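Local structure of glutathione S-transferase (Bombyx mori, 4E8H) at residues Asp173-Asp178 against Lys210-Phe215; Ala20-Ala25 against Asp202-Thr207; Val167-Ile172 against Tyr177-His182. The protein probably catalyses the conjugation of glutathione to electrophilic substrates, working as a homodimer whose chains each join a thioredoxin-like domain to an all-helical one. One frame throughout, in Å; residues are numbered along the deposited sequence.

Contact 1: residues Asp173-Asp178 against Lys210-Phe215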
loop_
_atom_site.group_PDB
_atom_site.type_symbol
_atom_site.label_atom_id
_atom_site.label_comp_id
_atom_site.label_asym_id
_atom_site.label_seq_id
_atom_site.Cartn_x
_atom_site.Cartn_y
_atom_site.Cartn_z
ATOM N N ASP B 173 -6.712 -10.566 -18.653
ATOM C CA ASP B 173 -7.117 -11.744 -19.413
ATOM C C ASP B 173 -8.437 -11.473 -20.143
ATOM O O ASP B 173 -8.541 -11.706 -21.352
ATOM C CB ASP B 173 -7.236 -12.962 -18.492
ATOM C CG ASP B 173 -7.617 -14.227 -19.237
ATOM O OD1 ASP B 173 -6.848 -14.663 -20.121
ATOM O OD2 ASP B 173 -8.686 -14.794 -18.926
ATOM N N ALA B 174 -9.424 -10.954 -19.411
ATOM C CA ALA B 174 -10.718 -10.575 -19.986
ATOM C C ALA B 174 -10.615 -9.474 -21.048
ATOM O O ALA B 174 -11.468 -9.382 -21.934
ATOM C CB ALA B 174 -11.685 -10.162 -18.885
ATOM N N PHE B 175 -9.576 -8.642 -20.952
ATOM C CA PHE B 175 -9.361 -7.546 -21.906
ATOM C C PHE B 175 -8.576 -7.989 -23.144
ATOM O O PHE B 175 -8.384 -7.205 -24.080
ATOM C CB PHE B 175 -8.647 -6.352 -21.253
ATOM C CG PHE B 175 -9.367 -5.756 -20.064
ATOM C CD1 PHE B 175 -10.710 -6.035 -19.801
ATOM C CD2 PHE B 175 -8.692 -4.877 -19.219
ATOM C CE1 PHE B 175 -11.355 -5.472 -18.699
ATOM C CE2 PHE B 175 -9.329 -4.305 -18.120
ATOM C CZ PHE B 175 -10.662 -4.602 -17.860
ATOM N N GLY B 176 -8.114 -9.238 -23.138
ATOM C CA GLY B 176 -7.408 -9.810 -24.281
ATOM C C GLY B 176 -5.892 -9.736 -24.222
ATOM O O GLY B 176 -5.224 -9.938 -25.240
ATOM N N TYR B 177 -5.345 -9.437 -23.045
ATOM C CA TYR B 177 -3.901 -9.487 -22.850
ATOM C C TYR B 177 -3.474 -10.951 -22.826
ATOM O O TYR B 177 -4.052 -11.761 -22.094
ATOM C CB TYR B 177 -3.493 -8.787 -21.548
ATOM C CG TYR B 177 -2.033 -8.374 -21.475
ATOM C CD1 TYR B 177 -1.669 -7.027 -21.494
ATOM C CD2 TYR B 177 -1.017 -9.327 -21.378
ATOM C CE1 TYR B 177 -0.331 -6.640 -21.423
ATOM C CE2 TYR B 177 0.320 -8.952 -21.312
ATOM C CZ TYR B 177 0.655 -7.609 -21.334
ATOM O OH TYR B 177 1.977 -7.239 -21.263
ATOM N N ASP B 178 -2.482 -11.285 -23.647
ATOM C CA ASP B 178 -1.902 -12.625 -23.682
ATOM C C ASP B 178 -0.557 -12.576 -22.967
ATOM O O ASP B 178 0.410 -12.018 -23.482
ATOM C CB ASP B 178 -1.739 -13.100 -25.136
ATOM C CG ASP B 178 -1.197 -14.528 -25.252
ATOM O OD1 ASP B 178 -0.861 -15.158 -24.224
ATOM O OD2 ASP B 178 -1.107 -15.024 -26.394
ATOM N N LYS B 210 -15.722 -9.478 -16.669
ATOM C CA LYS B 210 -16.541 -9.412 -17.877
ATOM C C LYS B 210 -17.379 -8.140 -17.934
ATOM O O LYS B 210 -17.577 -7.573 -19.010
ATOM C CB LYS B 210 -17.435 -10.643 -17.988
ATOM C CG LYS B 210 -16.725 -11.868 -18.550
ATOM C CD LYS B 210 -17.456 -13.145 -18.176
ATOM C CE LYS B 210 -18.927 -13.070 -18.551
ATOM N NZ LYS B 210 -19.746 -14.074 -17.814
ATOM N N MET B 211 -17.861 -7.699 -16.772
ATOM C CA MET B 211 -18.602 -6.442 -16.659
ATOM C C MET B 211 -17.744 -5.241 -17.053
ATOM O O MET B 211 -18.197 -4.374 -17.805
ATOM C CB MET B 211 -19.152 -6.263 -15.245
ATOM C CG MET B 211 -20.308 -7.186 -14.909
ATOM S SD MET B 211 -20.718 -7.095 -13.160
ATOM C CE MET B 211 -22.165 -8.149 -13.083
ATOM N N LEU B 212 -16.511 -5.195 -16.549
ATOM C CA LEU B 212 -15.547 -4.182 -16.972
ATOM C C LEU B 212 -15.246 -4.305 -18.467
ATOM O O LEU B 212 -15.111 -3.295 -19.163
ATOM C CB LEU B 212 -14.247 -4.281 -16.161
ATOM C CG LEU B 212 -14.233 -3.859 -14.685
ATOM C CD1 LEU B 212 -12.907 -4.232 -14.037
ATOM C CD2 LEU B 212 -14.519 -2.368 -14.510
ATOM N N ALA B 213 -15.158 -5.543 -18.955
ATOM C CA ALA B 213 -14.813 -5.811 -20.354
ATOM C C ALA B 213 -15.888 -5.373 -21.351
ATOM O O ALA B 213 -15.581 -5.119 -22.517
ATOM C CB ALA B 213 -14.468 -7.285 -20.551
ATOM N N SER B 214 -17.138 -5.284 -20.897
ATOM C CA SER B 214 -18.235 -4.834 -21.757
ATOM C C SER B 214 -18.056 -3.375 -22.193
ATOM O O SER B 214 -18.660 -2.937 -23.174
ATOM C CB SER B 214 -19.596 -5.048 -21.083
ATOM O OG SER B 214 -19.733 -4.252 -19.920
ATOM N N PHE B 215 -17.216 -2.637 -21.466
ATOM C CA PHE B 215 -16.875 -1.260 -21.824
ATOM C C PHE B 215 -15.900 -1.172 -23.006
ATOM O O PHE B 215 -15.710 -0.095 -23.577
ATOM C CB PHE B 215 -16.332 -0.501 -20.606
ATOM C CG PHE B 215 -17.381 -0.175 -19.578
ATOM C CD1 PHE B 215 -18.045 1.049 -19.606
ATOM C CD2 PHE B 215 -17.711 -1.092 -18.582
ATOM C CE1 PHE B 215 -19.020 1.357 -18.657
ATOM C CE2 PHE B 215 -18.685 -0.796 -17.630
ATOM C CZ PHE B 215 -19.341 0.431 -17.666
#

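Contact 2: residues Ala20-Ala25 against Asp202-Thr207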
loop_
_atom_site.group_PDB
_atom_site.type_symbol
_atom_site.label_atom_id
_atom_site.label_comp_id
_atom_site.label_asym_id
_atom_site.label_seq_id
_atom_site.Cartn_x
_atom_site.Cartn_y
_atom_site.Cartn_z
ATOM N N ALA B 20 -11.390 -8.441 -4.599
ATOM C CA ALA B 20 -10.322 -8.994 -3.762
ATOM C C ALA B 20 -10.826 -9.290 -2.349
ATOM O O ALA B 20 -10.519 -10.341 -1.782
ATOM C CB ALA B 20 -9.124 -8.050 -3.723
ATOM N N VAL B 21 -11.606 -8.363 -1.793
ATOM C CA VAL B 21 -12.195 -8.543 -0.465
ATOM C C VAL B 21 -13.177 -9.719 -0.448
ATOM O O VAL B 21 -13.119 -10.563 0.450
ATOM C CB VAL B 21 -12.895 -7.253 0.049
ATOM C CG1 VAL B 21 -13.645 -7.522 1.353
ATOM C CG2 VAL B 21 -11.884 -6.133 0.247
ATOM N N MET B 22 -14.057 -9.774 -1.449
ATOM C CA MET B 22 -15.112 -10.792 -1.514
ATOM C C MET B 22 -14.558 -12.215 -1.590
ATOM O O MET B 22 -15.085 -13.120 -0.945
ATOM C CB MET B 22 -16.067 -10.519 -2.684
ATOM C CG MET B 22 -16.965 -9.303 -2.480
ATOM S SD MET B 22 -17.665 -8.658 -4.015
ATOM C CE MET B 22 -19.073 -9.739 -4.231
ATOM N N MET B 23 -13.495 -12.402 -2.370
ATOM C CA MET B 23 -12.832 -13.703 -2.464
ATOM C C MET B 23 -12.067 -14.056 -1.186
ATOM O O MET B 23 -12.010 -15.226 -0.808
ATOM C CB MET B 23 -11.905 -13.772 -3.681
ATOM C CG MET B 23 -12.631 -13.922 -5.017
ATOM S SD MET B 23 -11.538 -14.287 -6.412
ATOM C CE MET B 23 -10.582 -12.777 -6.530
ATOM N N THR B 24 -11.485 -13.055 -0.526
ATOM C CA THR B 24 -10.801 -13.281 0.752
ATOM C C THR B 24 -11.790 -13.774 1.808
ATOM O O THR B 24 -11.492 -14.711 2.550
ATOM C CB THR B 24 -10.060 -12.022 1.256
ATOM O OG1 THR B 24 -9.088 -11.624 0.285
ATOM C CG2 THR B 24 -9.346 -12.298 2.580
ATOM N N ALA B 25 -12.966 -13.147 1.856
ATOM C CA ALA B 25 -14.029 -13.540 2.783
ATOM C C ALA B 25 -14.546 -14.958 2.531
ATOM O O ALA B 25 -14.866 -15.678 3.480
ATOM C CB ALA B 25 -15.174 -12.542 2.730
ATOM N N ASP B 202 -15.408 -17.791 -10.117
ATOM C CA ASP B 202 -16.228 -17.444 -11.285
ATOM C C ASP B 202 -17.279 -16.391 -10.972
ATOM O O ASP B 202 -17.411 -15.411 -11.706
ATOM C CB ASP B 202 -16.911 -18.674 -11.893
ATOM C CG ASP B 202 -17.655 -18.352 -13.190
ATOM O OD1 ASP B 202 -17.104 -18.628 -14.276
ATOM O OD2 ASP B 202 -18.783 -17.811 -13.126
ATOM N N GLU B 203 -18.033 -16.598 -9.896
ATOM C CA GLU B 203 -19.137 -15.700 -9.563
ATOM C C GLU B 203 -18.668 -14.309 -9.124
ATOM O O GLU B 203 -19.393 -13.329 -9.300
ATOM C CB GLU B 203 -20.081 -16.330 -8.528
ATOM C CG GLU B 203 -19.442 -16.661 -7.190
ATOM C CD GLU B 203 -20.319 -17.549 -6.330
ATOM O OE1 GLU B 203 -20.076 -18.774 -6.301
ATOM O OE2 GLU B 203 -21.252 -17.027 -5.682
ATOM N N ILE B 204 -17.459 -14.222 -8.570
ATOM C CA ILE B 204 -16.908 -12.937 -8.132
ATOM C C ILE B 204 -15.977 -12.317 -9.180
ATOM O O ILE B 204 -16.264 -11.238 -9.706
ATOM C CB ILE B 204 -16.178 -13.044 -6.757
ATOM C CG1 ILE B 204 -17.148 -13.509 -5.662
ATOM C CG2 ILE B 204 -15.534 -11.706 -6.372
ATOM C CD1 ILE B 204 -16.469 -14.075 -4.421
ATOM N N ASP B 205 -14.875 -13.004 -9.483
ATOM C CA ASP B 205 -13.793 -12.415 -10.275
ATOM C C ASP B 205 -14.051 -12.426 -11.780
ATOM O O ASP B 205 -13.907 -11.396 -12.440
ATOM C CB ASP B 205 -12.448 -13.079 -9.953
ATOM C CG ASP B 205 -11.277 -12.115 -10.064
ATOM O OD1 ASP B 205 -11.508 -10.886 -10.070
ATOM O OD2 ASP B 205 -10.121 -12.583 -10.129
ATOM N N VAL B 206 -14.418 -13.590 -12.313
ATOM C CA VAL B 206 -14.710 -13.734 -13.740
ATOM C C VAL B 206 -15.907 -12.865 -14.140
ATOM O O VAL B 206 -15.852 -12.160 -15.150
ATOM C CB VAL B 206 -14.929 -15.221 -14.143
ATOM C CG1 VAL B 206 -15.375 -15.341 -15.598
ATOM C CG2 VAL B 206 -13.659 -16.024 -13.922
ATOM N N THR B 207 -16.968 -12.906 -13.334
ATOM C CA THR B 207 -18.164 -12.089 -13.559
ATOM C C THR B 207 -17.834 -10.593 -13.527
ATOM O O THR B 207 -18.269 -9.844 -14.403
ATOM C CB THR B 207 -19.287 -12.428 -12.542
ATOM O OG1 THR B 207 -19.610 -13.821 -12.631
ATOM C CG2 THR B 207 -20.551 -11.612 -12.815
#

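Contact 3: residues Val167-Ile172 against Tyr177-His182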
loop_
_atom_site.group_PDB
_atom_site.type_symbol
_atom_site.label_atom_id
_atom_site.label_comp_id
_atom_site.label_asym_id
_atom_site.label_seq_id
_atom_site.Cartn_x
_atom_site.Cartn_y
_atom_site.Cartn_z
ATOM N N VAL B 167 -6.870 -10.584 -9.211
ATOM C CA VAL B 167 -7.945 -9.748 -9.750
ATOM C C VAL B 167 -7.466 -9.003 -11.003
ATOM O O VAL B 167 -8.165 -8.968 -12.020
ATOM C CB VAL B 167 -8.497 -8.751 -8.693
ATOM C CG1 VAL B 167 -9.491 -7.782 -9.326
ATOM C CG2 VAL B 167 -9.160 -9.499 -7.542
ATOM N N THR B 168 -6.265 -8.435 -10.920
ATOM C CA THR B 168 -5.661 -7.686 -12.019
ATOM C C THR B 168 -5.353 -8.581 -13.216
ATOM O O THR B 168 -5.575 -8.194 -14.369
ATOM C CB THR B 168 -4.390 -6.946 -11.538
ATOM O OG1 THR B 168 -4.774 -5.901 -10.640
ATOM C CG2 THR B 168 -3.616 -6.334 -12.703
ATOM N N ILE B 169 -4.846 -9.776 -12.932
ATOM C CA ILE B 169 -4.524 -10.742 -13.973
ATOM C C ILE B 169 -5.812 -11.252 -14.623
ATOM O O ILE B 169 -5.861 -11.434 -15.844
ATOM C CB ILE B 169 -3.625 -11.891 -13.433
ATOM C CG1 ILE B 169 -2.337 -11.324 -12.805
ATOM C CG2 ILE B 169 -3.291 -12.903 -14.529
ATOM C CD1 ILE B 169 -1.508 -10.400 -13.716
ATOM N N THR B 170 -6.855 -11.449 -13.816
ATOM C CA THR B 170 -8.178 -11.793 -14.340
ATOM C C THR B 170 -8.700 -10.698 -15.277
ATOM O O THR B 170 -9.206 -11.002 -16.361
ATOM C CB THR B 170 -9.200 -12.072 -13.210
ATOM O OG1 THR B 170 -8.725 -13.146 -12.387
ATOM C CG2 THR B 170 -10.565 -12.462 -13.784
ATOM N N ASN B 171 -8.564 -9.435 -14.873
ATOM C CA ASN B 171 -9.023 -8.321 -15.704
ATOM C C ASN B 171 -8.326 -8.251 -17.062
ATOM O O ASN B 171 -8.992 -8.173 -18.095
ATOM C CB ASN B 171 -8.897 -6.985 -14.971
ATOM C CG ASN B 171 -9.969 -6.791 -13.914
ATOM O OD1 ASN B 171 -11.093 -7.277 -14.048
ATOM N ND2 ASN B 171 -9.624 -6.072 -12.856
ATOM N N ILE B 172 -6.994 -8.297 -17.057
ATOM C CA ILE B 172 -6.230 -8.200 -18.305
ATOM C C ILE B 172 -6.489 -9.390 -19.238
ATOM O O ILE B 172 -6.498 -9.233 -20.460
ATOM C CB ILE B 172 -4.712 -7.923 -18.079
ATOM C CG1 ILE B 172 -3.999 -9.124 -17.435
ATOM C CG2 ILE B 172 -4.520 -6.638 -17.259
ATOM C CD1 ILE B 172 -2.473 -9.032 -17.456
ATOM N N TYR B 177 -5.345 -9.437 -23.045
ATOM C CA TYR B 177 -3.901 -9.487 -22.850
ATOM C C TYR B 177 -3.474 -10.951 -22.826
ATOM O O TYR B 177 -4.052 -11.761 -22.094
ATOM C CB TYR B 177 -3.493 -8.787 -21.548
ATOM C CG TYR B 177 -2.033 -8.374 -21.475
ATOM C CD1 TYR B 177 -1.669 -7.027 -21.494
ATOM C CD2 TYR B 177 -1.017 -9.327 -21.378
ATOM C CE1 TYR B 177 -0.331 -6.640 -21.423
ATOM C CE2 TYR B 177 0.320 -8.952 -21.312
ATOM C CZ TYR B 177 0.655 -7.609 -21.334
ATOM O OH TYR B 177 1.977 -7.239 -21.263
ATOM N N ASP B 178 -2.482 -11.285 -23.647
ATOM C CA ASP B 178 -1.902 -12.625 -23.682
ATOM C C ASP B 178 -0.557 -12.576 -22.967
ATOM O O ASP B 178 0.410 -12.018 -23.482
ATOM C CB ASP B 178 -1.739 -13.100 -25.136
ATOM C CG ASP B 178 -1.197 -14.528 -25.252
ATOM O OD1 ASP B 178 -0.861 -15.158 -24.224
ATOM O OD2 ASP B 178 -1.107 -15.024 -26.394
ATOM N N PHE B 179 -0.508 -13.151 -21.772
ATOM C CA PHE B 179 0.707 -13.145 -20.962
ATOM C C PHE B 179 1.319 -14.542 -20.862
ATOM O O PHE B 179 2.151 -14.798 -19.988
ATOM C CB PHE B 179 0.410 -12.588 -19.563
ATOM C CG PHE B 179 -0.846 -13.142 -18.945
ATOM C CD1 PHE B 179 -0.841 -14.383 -18.314
ATOM C CD2 PHE B 179 -2.036 -12.424 -19.000
ATOM C CE1 PHE B 179 -2.003 -14.901 -17.748
ATOM C CE2 PHE B 179 -3.203 -12.932 -18.437
ATOM C CZ PHE B 179 -3.185 -14.175 -17.812
ATOM N N SER B 180 0.914 -15.440 -21.762
ATOM C CA SER B 180 1.378 -16.828 -21.719
ATOM C C SER B 180 2.904 -16.971 -21.822
ATOM O O SER B 180 3.466 -17.954 -21.330
ATOM C CB SER B 180 0.664 -17.693 -22.765
ATOM O OG SER B 180 0.895 -17.217 -24.078
ATOM N N SER B 181 3.569 -15.991 -22.435
ATOM C CA SER B 181 5.034 -15.991 -22.516
ATOM C C SER B 181 5.720 -15.626 -21.193
ATOM O O SER B 181 6.919 -15.866 -21.032
ATOM C CB SER B 181 5.528 -15.074 -23.631
ATOM O OG SER B 181 5.396 -13.712 -23.267
ATOM N N HIS B 182 4.972 -15.025 -20.266
ATOM C CA HIS B 182 5.429 -14.920 -18.879
ATOM C C HIS B 182 5.049 -16.236 -18.203
ATOM O O HIS B 182 3.981 -16.354 -17.591
ATOM C CB HIS B 182 4.797 -13.729 -18.146
ATOM C CG HIS B 182 5.082 -12.400 -18.776
ATOM N ND1 HIS B 182 5.973 -11.492 -18.241
ATOM C CD2 HIS B 182 4.574 -11.818 -19.888
ATOM C CE1 HIS B 182 6.007 -10.412 -19.003
ATOM N NE2 HIS B 182 5.168 -10.585 -20.009
#

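Contact 1: residues Asp173-Asp178 against Lys210-Phe215
With chi1 at -58°, Phe175 sets its CG anti to its own carbonyl carbon, and this sends the ring across to the helix that carries Leu212 and Ala213. The ring arrives edge first. Its CZ lies 4.0 Å from Leu212 CB, which sits in the ring plane, and CE1 comes within 3.8 Å of the backbone N of Ala213, also near that plane. Further back, CD1 rests 4.0 Å from Ala213 CB, so one edge of the ring runs along Leu212 and Ala213, in the C-terminal part of helix 201-213. Consistent with the small side chain at Ala213, the CA atoms of Phe175 and Ala213 are 5.9 Å apart. Ala213 CB also touches the carbonyl O of Ala174 at 3.9 Å, and the two alanine CB atoms stand 4.3 Å apart. No hydrogen bond crosses the interface, which buries 171 Å² and is held by apolar packing. From helix 93-124, Tyr118 meets the Phe175 ring with its plane at about 60°, while Tyr114 touches both Phe175 and Leu212. Just beyond Phe175, Gly176 leaves helical geometry with a phi of 95°, and its N bonds back to Asp173 O at 3.1 Å. The contact thus joins the Schellman motif at Gly176, after helix 160-174, to helix 201-213 in the helical domain of the glutathione transferase fold.

Contact 2: residues Ala20-Ala25 against Asp202-Thr207
The Met23 and Ile204 side chains lie alongside one another, pointing opposite ways, whereas Asp205 is set nearly perpendicular to the Met23 chain. In the first pair, Met23 CG lies 3.9 Å from Ile204 CD1 and equally near its CG2, so the methionine shaft rests against both branches of the isoleucine. Ile204 also reaches the neighbouring residue on helix 16-27: its CG2 packs on Met22 CB at 3.9 Å, and its CD1 approaches the carbonyl O of Met22. Ile204 therefore fits against two successive residues of segment 20-25. The axes of the two short helical segments run nearly antiparallel, at 157°, and approach to 9.5 Å. This is an interface between domains of the glutathione transferase fold: helix 16-27 belongs to the thioredoxin-like domain, whereas helix 201-213 comes from the helical part of the chain and widens into a pi-type turn over residues 202-206. A bend at chi3 (-66°) turns the Met23 methyl to the carboxylate of Asp205, with CE 3.6 Å from OD2, and SD lies 3.9 Å from Asp205 CB. That buried carboxylate is gripped from beyond the two segments, OD1 by a salt bridge to Arg19 NH2 and OD2 by a hydrogen bond with Thr170 OG1.

Contact 3: residues Val167-Ile172 against Tyr177-His182
Ile172 meets two aromatic residues of the following loop, Tyr177 through its CB and CD1, Phe179 through CG1 and CD1. At the root of the side chain, Ile172 CB packs 3.8 Å from Tyr177 CB. The next atom, CG1, stands between the backbone N and carbonyl carbon (chi1 68°), a placement that brings it to Phe179, where it lies 4.0 Å from CE2. At the tip, CD1 approaches Phe179 CD2 to 3.8 Å and also lies over one face of the Tyr177 ring, 4.1 Å from CG. One methyl thus bridges two rings. A turn earlier in the helix, Ile169 CG2 touches Phe179 CZ at 3.5 Å, approaching that ring obliquely, as Ile172 CD1 does. The backbone ties the two sides as well: Tyr177 N donates to Ile172 O over 2.8 Å with an N-H...O angle of 153°. Beyond the loop, Tyr177 OH is hydrogen-bonded to Asp137 of helix 130-146. Asp178 OD1 accepts from Ser180 OG and N, the latter closing an Asx turn, and a type I turn leads to His182, the N-cap of helix 183-196. This is the loop between helices 160-174 and 183-196 of the glutathione transferase helical domain, folded back on the helix it leaves.

Overall arrangement
Helix 201-213 takes part in contacts 1 and 2, whose centres lie 16 Å apart, and helix 160-174 in contacts 1 and 3, about 10 Å apart between centres. Contacts 1 and 3 share Tyr177 and Asp178 and also meet where Leu212 CD1 packs 3.5 Å from Asn171 OD1. Contacts 2 and 3, with centres 17 Å apart, touch through Val167, whose CG2 lies 3.7 Å from Met23 CE and 3.8 Å from Ala20 N, besides the link through Asp205. Bound glutathione is about 8 Å from the Leu212 side chain and about 12 Å from that of Met22, so neither residue is among those that line the glutathione pocket.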